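Local coordinates for protein tyrosine--tRNA ligase (Aeropyrum pernix, PDB 2CYA) that probably attaches tyrosine to its cognate tRNA in two steps, first activating the amino acid with ATP and then transferring it to the acceptor end, at residues E8-I13 against V18-E23; I131-R136 against Y165-V170; K269-Q272 against V276-I279; G343-D348 against R353-I358. All coordinates share one frame; numbering follows the deposited sequence.

Contact 1 of 4, residues E8-I13 against V18-E23. With SO4 (sulfate ion), chain B.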
loop_
_atom_site.group_PDB
_atom_site.type_symbol
_atom_site.label_atom_id
_atom_site.label_comp_id
_atom_site.label_asym_id
_atom_site.label_seq_id
_atom_site.Cartn_x
_atom_site.Cartn_y
_atom_site.Cartn_z
ATOM N N GLU A 8 -15.162 37.715 5.934
ATOM C CA GLU A 8 -13.763 38.119 5.887
ATOM C C GLU A 8 -12.839 36.911 5.868
ATOM O O GLU A 8 -11.879 36.880 5.099
ATOM C CB GLU A 8 -13.400 39.023 7.070
ATOM C CG GLU A 8 -14.043 40.401 7.013
ATOM C CD GLU A 8 -13.451 41.368 8.024
ATOM O OE1 GLU A 8 -12.282 41.777 7.844
ATOM O OE2 GLU A 8 -14.151 41.711 9.001
ATOM N N ARG A 9 -13.118 35.928 6.723
ATOM C CA ARG A 9 -12.300 34.718 6.771
ATOM C C ARG A 9 -12.345 34.066 5.411
ATOM O O ARG A 9 -11.313 33.662 4.873
ATOM C CB ARG A 9 -12.822 33.734 7.813
ATOM C CG ARG A 9 -12.703 34.221 9.225
ATOM C CD ARG A 9 -13.343 33.244 10.171
ATOM N NE ARG A 9 -12.510 32.068 10.395
ATOM C CZ ARG A 9 -12.908 31.006 11.088
ATOM N NH1 ARG A 9 -14.129 30.978 11.609
ATOM N NH2 ARG A 9 -12.079 29.989 11.287
ATOM N N PHE A 10 -13.542 33.988 4.840
ATOM C CA PHE A 10 -13.693 33.377 3.540
ATOM C C PHE A 10 -12.879 34.081 2.457
ATOM O O PHE A 10 -12.113 33.425 1.742
ATOM C CB PHE A 10 -15.156 33.332 3.114
ATOM C CG PHE A 10 -15.364 32.732 1.745
ATOM C CD1 PHE A 10 -15.465 31.359 1.580
ATOM C CD2 PHE A 10 -15.419 33.544 0.617
ATOM C CE1 PHE A 10 -15.618 30.796 0.310
ATOM C CE2 PHE A 10 -15.568 33.001 -0.657
ATOM C CZ PHE A 10 -15.668 31.621 -0.814
ATOM N N ASN A 11 -13.030 35.403 2.325
ATOM C CA ASN A 11 -12.284 36.126 1.281
ATOM C C ASN A 11 -10.781 36.021 1.491
ATOM O O ASN A 11 -10.014 36.043 0.538
ATOM C CB ASN A 11 -12.673 37.601 1.224
ATOM C CG ASN A 11 -14.100 37.814 0.764
ATOM O OD1 ASN A 11 -14.574 37.165 -0.170
ATOM N ND2 ASN A 11 -14.787 38.745 1.409
ATOM N N ARG A 12 -10.368 35.922 2.741
ATOM C CA ARG A 12 -8.959 35.797 3.058
ATOM C C ARG A 12 -8.453 34.424 2.584
ATOM O O ARG A 12 -7.357 34.310 2.049
ATOM C CB ARG A 12 -8.757 35.942 4.564
ATOM C CG ARG A 12 -7.501 35.269 5.095
ATOM C CD ARG A 12 -6.662 36.245 5.874
ATOM N NE ARG A 12 -6.178 37.310 4.997
ATOM C CZ ARG A 12 -5.709 38.476 5.431
ATOM N NH1 ARG A 12 -5.664 38.730 6.733
ATOM N NH2 ARG A 12 -5.280 39.385 4.560
ATOM N N ILE A 13 -9.265 33.393 2.796
ATOM C CA ILE A 13 -8.919 32.039 2.379
ATOM C C ILE A 13 -9.050 31.892 0.864
ATOM O O ILE A 13 -8.197 31.279 0.218
ATOM C CB ILE A 13 -9.839 30.988 3.072
ATOM C CG1 ILE A 13 -9.498 30.908 4.553
ATOM C CG2 ILE A 13 -9.695 29.636 2.412
ATOM C CD1 ILE A 13 -10.483 30.101 5.358
ATOM N N VAL A 18 -7.495 29.208 -7.366
ATOM C CA VAL A 18 -8.065 28.856 -8.661
ATOM C C VAL A 18 -9.478 28.298 -8.442
ATOM O O VAL A 18 -10.380 28.508 -9.251
ATOM C CB VAL A 18 -7.223 27.764 -9.367
ATOM C CG1 VAL A 18 -7.934 27.283 -10.628
ATOM C CG2 VAL A 18 -5.856 28.304 -9.710
ATOM N N GLU A 19 -9.665 27.579 -7.343
ATOM C CA GLU A 19 -10.965 27.005 -7.051
ATOM C C GLU A 19 -11.038 26.554 -5.607
ATOM O O GLU A 19 -10.017 26.337 -4.952
ATOM C CB GLU A 19 -11.237 25.794 -7.960
ATOM C CG GLU A 19 -10.489 24.506 -7.539
ATOM C CD GLU A 19 -10.787 23.305 -8.436
ATOM O OE1 GLU A 19 -11.729 23.392 -9.246
ATOM O OE2 GLU A 19 -10.090 22.266 -8.334
ATOM N N ILE A 20 -12.264 26.423 -5.123
ATOM C CA ILE A 20 -12.540 25.937 -3.784
ATOM C C ILE A 20 -13.697 24.962 -4.007
ATOM O O ILE A 20 -14.743 25.352 -4.527
ATOM C CB ILE A 20 -12.981 27.064 -2.830
ATOM C CG1 ILE A 20 -11.786 27.959 -2.491
ATOM C CG2 ILE A 20 -13.565 26.470 -1.534
ATOM C CD1 ILE A 20 -12.156 29.167 -1.654
ATOM N N VAL A 21 -13.488 23.691 -3.665
ATOM C CA VAL A 21 -14.517 22.665 -3.825
ATOM C C VAL A 21 -15.013 22.202 -2.448
ATOM O O VAL A 21 -14.383 21.327 -1.850
ATOM C CB VAL A 21 -13.957 21.417 -4.564
ATOM C CG1 VAL A 21 -15.093 20.441 -4.882
ATOM C CG2 VAL A 21 -13.245 21.832 -5.847
ATOM N N THR A 22 -16.117 22.767 -1.931
ATOM C CA THR A 22 -16.915 23.818 -2.581
ATOM C C THR A 22 -16.986 25.007 -1.630
ATOM O O THR A 22 -16.779 24.855 -0.422
ATOM C CB THR A 22 -18.386 23.383 -2.823
ATOM O OG1 THR A 22 -19.005 23.127 -1.558
ATOM C CG2 THR A 22 -18.460 22.138 -3.681
ATOM N N GLU A 23 -17.321 26.178 -2.164
ATOM C CA GLU A 23 -17.402 27.395 -1.355
ATOM C C GLU A 23 -18.492 27.314 -0.297
ATOM O O GLU A 23 -18.302 27.735 0.847
ATOM C CB GLU A 23 -17.634 28.630 -2.256
ATOM C CG GLU A 23 -16.730 28.670 -3.499
ATOM C CD GLU A 23 -16.699 30.038 -4.203
ATOM O OE1 GLU A 23 -17.696 30.791 -4.130
ATOM O OE2 GLU A 23 -15.671 30.346 -4.853
HETATM S S SO4 B . -19.465 26.260 -4.839
HETATM O O1 SO4 B . -19.943 27.494 -5.609
HETATM O O2 SO4 B . -19.935 25.041 -5.635
HETATM O O3 SO4 B . -18.043 26.265 -4.882
HETATM O O4 SO4 B . -20.238 26.243 -3.639
#

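Contact 2 of 4, residues I131-R136 against Y165-V170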
loop_
_atom_site.group_PDB
_atom_site.type_symbol
_atom_site.label_atom_id
_atom_site.label_comp_id
_atom_site.label_asym_id
_atom_site.label_seq_id
_atom_site.Cartn_x
_atom_site.Cartn_y
_atom_site.Cartn_z
ATOM N N ILE A 131 -5.395 0.923 3.615
ATOM C CA ILE A 131 -6.103 -0.270 3.156
ATOM C C ILE A 131 -7.615 -0.051 3.052
ATOM O O ILE A 131 -8.245 -0.441 2.066
ATOM C CB ILE A 131 -5.823 -1.466 4.077
ATOM C CG1 ILE A 131 -4.354 -1.876 3.928
ATOM C CG2 ILE A 131 -6.729 -2.632 3.705
ATOM C CD1 ILE A 131 -3.972 -3.035 4.790
ATOM N N ARG A 132 -8.204 0.568 4.063
ATOM C CA ARG A 132 -9.633 0.822 4.006
ATOM C C ARG A 132 -9.963 1.721 2.811
ATOM O O ARG A 132 -10.987 1.535 2.131
ATOM C CB ARG A 132 -10.087 1.419 5.329
ATOM C CG ARG A 132 -10.104 0.362 6.434
ATOM C CD ARG A 132 -10.145 0.980 7.794
ATOM N NE ARG A 132 -11.077 2.093 7.813
ATOM C CZ ARG A 132 -10.994 3.107 8.665
ATOM N NH1 ARG A 132 -10.013 3.130 9.570
ATOM N NH2 ARG A 132 -11.872 4.105 8.595
ATOM N N VAL A 133 -9.087 2.679 2.519
ATOM C CA VAL A 133 -9.324 3.546 1.381
ATOM C C VAL A 133 -9.227 2.742 0.095
ATOM O O VAL A 133 -10.036 2.919 -0.802
ATOM C CB VAL A 133 -8.308 4.712 1.307
ATOM C CG1 VAL A 133 -8.457 5.419 -0.019
ATOM C CG2 VAL A 133 -8.546 5.702 2.459
ATOM N N ALA A 134 -8.235 1.861 -0.001
ATOM C CA ALA A 134 -8.069 1.055 -1.202
ATOM C C ALA A 134 -9.253 0.107 -1.442
ATOM O O ALA A 134 -9.521 -0.275 -2.580
ATOM C CB ALA A 134 -6.775 0.255 -1.123
ATOM N N LYS A 135 -9.948 -0.277 -0.377
ATOM C CA LYS A 135 -11.080 -1.192 -0.508
ATOM C C LYS A 135 -12.319 -0.497 -1.053
ATOM O O LYS A 135 -13.232 -1.150 -1.558
ATOM C CB LYS A 135 -11.419 -1.828 0.845
ATOM C CG LYS A 135 -10.379 -2.816 1.345
ATOM C CD LYS A 135 -10.733 -3.406 2.715
ATOM C CE LYS A 135 -12.067 -4.163 2.707
ATOM N NZ LYS A 135 -12.079 -5.267 1.710
ATOM N N ARG A 136 -12.341 0.829 -0.955
ATOM C CA ARG A 136 -13.482 1.605 -1.410
ATOM C C ARG A 136 -13.276 2.338 -2.721
ATOM O O ARG A 136 -14.028 3.263 -3.034
ATOM C CB ARG A 136 -13.880 2.610 -0.343
ATOM C CG ARG A 136 -15.178 2.290 0.328
ATOM C CD ARG A 136 -14.986 1.781 1.726
ATOM N NE ARG A 136 -15.784 0.582 1.936
ATOM C CZ ARG A 136 -16.028 0.045 3.125
ATOM N NH1 ARG A 136 -15.539 0.609 4.229
ATOM N NH2 ARG A 136 -16.748 -1.067 3.209
ATOM N N TYR A 165 0.493 5.847 -4.291
ATOM C CA TYR A 165 0.701 7.282 -4.058
ATOM C C TYR A 165 -0.605 7.967 -3.646
ATOM O O TYR A 165 -0.730 8.440 -2.530
ATOM C CB TYR A 165 1.301 7.921 -5.330
ATOM C CG TYR A 165 1.736 9.360 -5.202
ATOM C CD1 TYR A 165 3.080 9.695 -5.163
ATOM C CD2 TYR A 165 0.794 10.396 -5.140
ATOM C CE1 TYR A 165 3.490 11.034 -5.070
ATOM C CE2 TYR A 165 1.186 11.730 -5.042
ATOM C CZ TYR A 165 2.535 12.043 -5.009
ATOM O OH TYR A 165 2.928 13.363 -4.902
ATOM N N PRO A 166 -1.610 7.984 -4.534
ATOM C CA PRO A 166 -2.926 8.605 -4.277
ATOM C C PRO A 166 -3.604 8.041 -3.027
ATOM O O PRO A 166 -4.259 8.767 -2.265
ATOM C CB PRO A 166 -3.729 8.255 -5.529
ATOM C CG PRO A 166 -2.691 8.000 -6.571
ATOM C CD PRO A 166 -1.582 7.321 -5.851
ATOM N N LEU A 167 -3.483 6.733 -2.845
ATOM C CA LEU A 167 -4.075 6.056 -1.700
ATOM C C LEU A 167 -3.474 6.678 -0.434
ATOM O O LEU A 167 -4.183 6.979 0.521
ATOM C CB LEU A 167 -3.765 4.552 -1.766
ATOM C CG LEU A 167 -4.802 3.543 -2.304
ATOM C CD1 LEU A 167 -5.793 4.204 -3.223
ATOM C CD2 LEU A 167 -4.068 2.367 -3.001
ATOM N N MET A 168 -2.165 6.884 -0.452
ATOM C CA MET A 168 -1.472 7.490 0.683
ATOM C C MET A 168 -1.842 8.965 0.833
ATOM O O MET A 168 -1.962 9.463 1.949
ATOM C CB MET A 168 0.047 7.366 0.512
ATOM C CG MET A 168 0.574 5.951 0.822
ATOM S SD MET A 168 2.328 5.818 0.476
ATOM C CE MET A 168 2.993 6.974 1.756
ATOM N N GLN A 169 -2.007 9.656 -0.295
ATOM C CA GLN A 169 -2.358 11.071 -0.267
ATOM C C GLN A 169 -3.696 11.237 0.443
ATOM O O GLN A 169 -3.810 12.016 1.394
ATOM C CB GLN A 169 -2.409 11.639 -1.692
ATOM C CG GLN A 169 -2.596 13.159 -1.726
ATOM C CD GLN A 169 -2.012 13.802 -2.982
ATOM O OE1 GLN A 169 -1.679 13.114 -3.958
ATOM N NE2 GLN A 169 -1.882 15.130 -2.961
ATOM N N VAL A 170 -4.697 10.475 0.013
ATOM C CA VAL A 170 -6.020 10.527 0.634
ATOM C C VAL A 170 -5.929 10.115 2.117
ATOM O O VAL A 170 -6.568 10.719 2.986
ATOM C CB VAL A 170 -7.001 9.574 -0.096
ATOM C CG1 VAL A 170 -8.318 9.505 0.645
ATOM C CG2 VAL A 170 -7.220 10.050 -1.528
#

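Contact 3 of 4, residues K269-Q272 against V276-I279. With SO4 (sulfate ion), chain E.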
loop_
_atom_site.group_PDB
_atom_site.type_symbol
_atom_site.label_atom_id
_atom_site.label_comp_id
_atom_site.label_asym_id
_atom_site.label_seq_id
_atom_site.Cartn_x
_atom_site.Cartn_y
_atom_site.Cartn_z
ATOM N N LYS A 269 0.317 41.929 -25.100
ATOM C CA LYS A 269 -1.125 41.978 -24.850
ATOM C C LYS A 269 -1.766 40.652 -24.416
ATOM O O LYS A 269 -2.957 40.612 -24.102
ATOM C CB LYS A 269 -1.854 42.497 -26.098
ATOM C CG LYS A 269 -1.446 43.894 -26.562
ATOM C CD LYS A 269 -2.278 44.330 -27.780
ATOM C CE LYS A 269 -1.888 45.727 -28.274
ATOM N NZ LYS A 269 -2.690 46.181 -29.465
ATOM N N GLN A 270 -0.991 39.570 -24.389
ATOM C CA GLN A 270 -1.532 38.269 -24.004
ATOM C C GLN A 270 -1.432 38.024 -22.502
ATOM O O GLN A 270 -0.406 38.320 -21.882
ATOM C CB GLN A 270 -0.803 37.150 -24.748
ATOM C CG GLN A 270 -1.543 35.826 -24.730
ATOM C CD GLN A 270 -0.804 34.723 -25.464
ATOM O OE1 GLN A 270 -0.273 34.934 -26.555
ATOM N NE2 GLN A 270 -0.779 33.533 -24.875
ATOM N N VAL A 271 -2.499 37.479 -21.923
ATOM C CA VAL A 271 -2.539 37.191 -20.494
ATOM C C VAL A 271 -2.455 35.696 -20.206
ATOM O O VAL A 271 -1.747 35.273 -19.294
ATOM C CB VAL A 271 -3.823 37.753 -19.850
ATOM C CG1 VAL A 271 -3.922 37.310 -18.393
ATOM C CG2 VAL A 271 -3.809 39.270 -19.929
ATOM N N GLN A 272 -3.160 34.897 -20.994
ATOM C CA GLN A 272 -3.159 33.449 -20.804
ATOM C C GLN A 272 -1.810 32.814 -21.131
ATOM O O GLN A 272 -1.231 33.073 -22.181
ATOM C CB GLN A 272 -4.253 32.813 -21.669
ATOM C CG GLN A 272 -4.344 31.301 -21.533
ATOM C CD GLN A 272 -5.783 30.811 -21.425
ATOM O OE1 GLN A 272 -6.605 31.052 -22.317
ATOM N NE2 GLN A 272 -6.094 30.116 -20.328
ATOM N N VAL A 276 5.228 35.684 -16.850
ATOM C CA VAL A 276 5.662 36.962 -16.317
ATOM C C VAL A 276 4.499 37.644 -15.622
ATOM O O VAL A 276 4.656 38.219 -14.542
ATOM C CB VAL A 276 6.220 37.874 -17.432
ATOM C CG1 VAL A 276 6.730 39.177 -16.828
ATOM C CG2 VAL A 276 7.351 37.147 -18.166
ATOM N N LEU A 277 3.327 37.574 -16.237
ATOM C CA LEU A 277 2.142 38.169 -15.637
ATOM C C LEU A 277 1.700 37.347 -14.413
ATOM O O LEU A 277 1.294 37.910 -13.402
ATOM C CB LEU A 277 1.006 38.259 -16.669
ATOM C CG LEU A 277 1.057 39.475 -17.597
ATOM C CD1 LEU A 277 -0.187 39.516 -18.483
ATOM C CD2 LEU A 277 1.114 40.744 -16.747
ATOM N N GLU A 278 1.787 36.024 -14.505
ATOM C CA GLU A 278 1.413 35.160 -13.387
ATOM C C GLU A 278 2.276 35.498 -12.176
ATOM O O GLU A 278 1.779 35.570 -11.059
ATOM C CB GLU A 278 1.619 33.684 -13.740
ATOM C CG GLU A 278 0.773 33.202 -14.905
ATOM C CD GLU A 278 1.027 31.745 -15.249
ATOM O OE1 GLU A 278 2.180 31.276 -15.120
ATOM O OE2 GLU A 278 0.068 31.068 -15.664
ATOM N N ILE A 279 3.574 35.690 -12.396
ATOM C CA ILE A 279 4.463 36.034 -11.293
ATOM C C ILE A 279 3.999 37.355 -10.672
ATOM O O ILE A 279 3.923 37.489 -9.444
ATOM C CB ILE A 279 5.911 36.176 -11.778
ATOM C CG1 ILE A 279 6.461 34.793 -12.129
ATOM C CG2 ILE A 279 6.749 36.937 -10.736
ATOM C CD1 ILE A 279 7.807 34.805 -12.793
HETATM S S SO4 E . -5.586 36.213 -23.588
HETATM O O1 SO4 E . -6.804 36.642 -24.398
HETATM O O2 SO4 E . -4.887 35.101 -24.373
HETATM O O3 SO4 E . -4.708 37.322 -23.553
HETATM O O4 SO4 E . -6.117 35.568 -22.438
#

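Contact 4 of 4, residues G343-D348 against R353-I358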
loop_
_atom_site.group_PDB
_atom_site.type_symbol
_atom_site.label_atom_id
_atom_site.label_comp_id
_atom_site.label_asym_id
_atom_site.label_seq_id
_atom_site.Cartn_x
_atom_site.Cartn_y
_atom_site.Cartn_z
ATOM N N GLY A 343 19.031 35.189 1.537
ATOM C CA GLY A 343 19.912 35.452 2.662
ATOM C C GLY A 343 19.741 34.487 3.826
ATOM O O GLY A 343 20.727 33.981 4.370
ATOM N N ALA A 344 18.494 34.228 4.212
ATOM C CA ALA A 344 18.209 33.310 5.313
ATOM C C ALA A 344 18.714 31.906 5.017
ATOM O O ALA A 344 19.098 31.172 5.922
ATOM C CB ALA A 344 16.708 33.269 5.588
ATOM N N VAL A 345 18.705 31.521 3.751
ATOM C CA VAL A 345 19.171 30.197 3.369
ATOM C C VAL A 345 20.692 30.130 3.243
ATOM O O VAL A 345 21.335 29.297 3.883
ATOM C CB VAL A 345 18.569 29.768 2.025
ATOM C CG1 VAL A 345 19.162 28.419 1.585
ATOM C CG2 VAL A 345 17.051 29.686 2.151
ATOM N N LEU A 346 21.271 31.005 2.427
ATOM C CA LEU A 346 22.711 30.982 2.217
ATOM C C LEU A 346 23.502 31.446 3.429
ATOM O O LEU A 346 24.640 31.034 3.608
ATOM C CB LEU A 346 23.095 31.831 0.995
ATOM C CG LEU A 346 22.474 31.424 -0.347
ATOM C CD1 LEU A 346 23.043 32.296 -1.454
ATOM C CD2 LEU A 346 22.776 29.952 -0.648
ATOM N N GLY A 347 22.900 32.301 4.250
ATOM C CA GLY A 347 23.579 32.803 5.432
ATOM C C GLY A 347 23.632 31.822 6.594
ATOM O O GLY A 347 24.126 32.156 7.665
ATOM N N ASP A 348 23.095 30.621 6.387
ATOM C CA ASP A 348 23.101 29.576 7.406
ATOM C C ASP A 348 24.006 28.487 6.849
ATOM O O ASP A 348 23.606 27.743 5.960
ATOM C CB ASP A 348 21.694 29.022 7.608
ATOM C CG ASP A 348 21.662 27.809 8.538
ATOM O OD1 ASP A 348 22.479 26.877 8.365
ATOM O OD2 ASP A 348 20.801 27.782 9.437
ATOM N N ARG A 353 25.232 24.050 3.256
ATOM C CA ARG A 353 25.811 22.726 3.045
ATOM C C ARG A 353 24.773 21.783 2.459
ATOM O O ARG A 353 25.051 21.044 1.520
ATOM C CB ARG A 353 26.325 22.147 4.368
ATOM C CG ARG A 353 27.789 22.438 4.656
ATOM C CD ARG A 353 28.257 21.678 5.894
ATOM N NE ARG A 353 27.886 22.340 7.143
ATOM C CZ ARG A 353 27.227 21.748 8.134
ATOM N NH1 ARG A 353 26.855 20.475 8.023
ATOM N NH2 ARG A 353 26.955 22.424 9.248
ATOM N N ALA A 354 23.574 21.816 3.019
ATOM C CA ALA A 354 22.495 20.963 2.531
ATOM C C ALA A 354 22.132 21.371 1.108
ATOM O O ALA A 354 21.885 20.527 0.245
ATOM C CB ALA A 354 21.279 21.090 3.436
ATOM N N LEU A 355 22.104 22.678 0.871
ATOM C CA LEU A 355 21.770 23.191 -0.451
ATOM C C LEU A 355 22.736 22.644 -1.497
ATOM O O LEU A 355 22.339 22.303 -2.610
ATOM C CB LEU A 355 21.828 24.722 -0.463
ATOM C CG LEU A 355 21.591 25.372 -1.828
ATOM C CD1 LEU A 355 20.175 25.044 -2.321
ATOM C CD2 LEU A 355 21.791 26.875 -1.713
ATOM N N GLU A 356 24.008 22.562 -1.131
ATOM C CA GLU A 356 25.027 22.073 -2.052
ATOM C C GLU A 356 24.917 20.555 -2.250
ATOM O O GLU A 356 25.063 20.056 -3.365
ATOM C CB GLU A 356 26.415 22.525 -1.549
ATOM C CG GLU A 356 26.432 24.059 -1.309
ATOM C CD GLU A 356 27.791 24.657 -0.973
ATOM O OE1 GLU A 356 28.456 24.171 -0.032
ATOM O OE2 GLU A 356 28.178 25.640 -1.651
ATOM N N ALA A 357 24.630 19.817 -1.189
ATOM C CA ALA A 357 24.465 18.374 -1.343
ATOM C C ALA A 357 23.314 18.167 -2.326
ATOM O O ALA A 357 23.428 17.391 -3.280
ATOM C CB ALA A 357 24.143 17.718 0.001
ATOM N N ILE A 358 22.212 18.887 -2.114
ATOM C CA ILE A 358 21.055 18.766 -2.995
ATOM C C ILE A 358 21.386 19.078 -4.453
ATOM O O ILE A 358 20.974 18.355 -5.361
ATOM C CB ILE A 358 19.901 19.702 -2.568
ATOM C CG1 ILE A 358 19.345 19.272 -1.213
ATOM C CG2 ILE A 358 18.797 19.683 -3.626
ATOM C CD1 ILE A 358 18.200 20.122 -0.743
#

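Contact 1 of 4, residues E8-I13 against V18-E23
Phe10 and Glu23 mark the nearest backbone approach, with CA atoms 8.6 Å apart, where the N-terminal helix 5-14 turns back toward strand 19-21, the antiparallel edge strand of the mixed sheet of this class I Rossmann fold, and the helix that follows. The gap is bridged by the Phe10 ring, whose CG lies anti to the backbone N (chi1 179°) and carries the ring straight off the helix. Phe10 CE1 comes obliquely to Ile20 CD1 at 4.3 Å, and Phe10 CZ meets Glu23 CB at 3.9 Å. Glu23 CD lies at the ring edge, in its plane, and the carboxylate is turned 74° from the ring. Leu26 and Leu30 also touch the ring, and Lys27 makes a cation-pi contact with it, so a large flat apolar group suits this place. An alanine here is likely to open a gap between the two helices and to leave Ile20 and Lys27 without their aromatic partner. Glu23 begins helix 23-32, whose N-cap Thr22 turns OG1 to the N of Glu25. That positive helix end probably attracts the bound sulfate, which also takes a bond from Glu24 N; Glu23 N reaches sulfate O3 at 2.8 Å, nearly straight at 175°.

Contact 2 of 4, residues I131-R136 against Y165-V170
Neither flat side chain of 165-170, Tyr165 nor Gln169, takes part where Val133 and Ala134 meet Leu167 and Val170; both lie on another side of their helix. There the Tyr165 ring has Pro166 CD at its edge, in its plane, and packs edge-to-face with His77, while its hydroxyl bonds Glu43 and the amide of Gln169 bonds Gln187. Tyr165 and Gln169 are predicted to bind the substrate tyrosine, so the helix probably turns polar groups to the tyrosine pocket and aliphatic ones to helix 124-135. The short axes pass 9.3 Å apart at 116°. Ala134, small enough for the closest backbone approach, sets its CB 3.9 Å from Leu167 CD2. Leu167 has chi1 at -99°, off the usual staggered positions, and its end comes nearer than its CB direction suggests. Val133 CG1 touches both Leu167 CD1, at 4.3 Å, and Val170 CG1, at 4.1 Å; in both valines CG1 is anti to the backbone N. Val170 also touches Leu193 and Ala194 of helix 188-198, so three helices meet near it, while Lys135 forms a salt bridge with Asp82 of the second subunit across the dimer interface.

Contact 3 of 4, residues K269-Q272 against V276-I279
Val271 and Leu277 cross at about a right angle, and a single methyl of the leucine does the touching. Leu277 CG stands beside the backbone N and anti to the carbonyl carbon (chi1 -83°), which directs the isobutyl group from the helix at the loop 269-272. Leu277 CD1 lies 3.9 Å from Val271 CG2, the valine branch that sits beside its own backbone N. Against the main chain, Leu277 CD1 is also 3.6 Å from Gln270 O. A branched apolar leucine suits a place where it also packs on Tyr309, Leu312 and Tyr316 of helix 309-317, joining loop and helix 275-284 to that neighbour.

The Gln270 chain is extended beyond CG and carries its amide to the carbonyl of Gln272, two residues on: Gln270 NE2 donates to Gln272 O at 2.8 Å, the donor lying nearly along the C=O axis (161°) and the acceptor slightly tilted from the amide plane. A leucine in its place would probably leave Gln272 O without this donor and the turn freer to change shape. A sulfate settles against the same turn, where Val271 N gives O3 a bond of 2.7 Å and Gln272 N gives O4 a weak, longer one.

Asn274 links loop to helix, with ND2 on Gln270 O and OD1 taking the N of Leu277. The chemistry is therefore divided: a methyl contact with the buried Leu277 on one hand, and main-chain N-H groups that can bind an anion on the other, while the carbonyl of Gln270 has a polar partner despite its methyl neighbour.

Contact 4 of 4, residues G343-D348 against R353-I358
Leu355 holds CG anti to its own backbone N (chi1 176°) and beside the carbonyl carbon, which throws the side chain from its helix toward Leu346; Leu346 answers with CG beside its backbone N (chi1 -59°), and its end swings closer than its CB. The two belong to consecutive helices, 323-346 and 349-360, joined by a short turn near the C terminus, the second capped at its N terminus by Asp348. Their side chains approach at a slant, and Leu346 CD2 lies only 3.4 Å from Leu355 CD2, tighter than ordinary methyl contact, so the exact spacing is doubtful. The backbones keep their distance, 8.3 Å between the CA atoms of Leu346 and Leu355, and long aliphatic residues are what can span it. Val345 CG1 adds a looser touch on Leu355 CD2 at 4.5 Å. Val251 lies against both Val345 and Leu355, and Val47 also touches the leucine, whose side chain is about 9 Å from that of Lys241 in the KMSKS motif.

The turn has its own requirements. At Gly347 a CB would run into Gly343 O, the acceptor that Gly347 N reaches at 2.7 Å, consistent with a glycine here. Asp348 follows as N-cap, a short carboxylate that accepts a backbone N-H and whose charge probably interacts favourably with the helix end. Its two oxygens divide the work: OD2 forms a salt bridge with Arg100 NH1, while OD1 receives the N-H of Met351.

In the fold
From the N terminus the four contacts follow one another in series, none nested or crossing. Contact 1 closes the short loop that takes helix 5-14 to edge strand 19-21 and the start of helix 23-32. Contact 2 spans 28 residues and brings helix 124-135 against helix 161-175, beside the predicted tyrosine pocket and the second subunit. Contact 3 closes the loop entering helix 275-284, and contact 4 the turn between the last two helices. Contacts 2 and 3 lie on opposite sides of the chain's centre, their own centres about 38 Å apart, as do contacts 1 and 4, with centres about 35 Å apart. Together they join parts at the sheet edge, near the dimer interface and among the C-terminal helices.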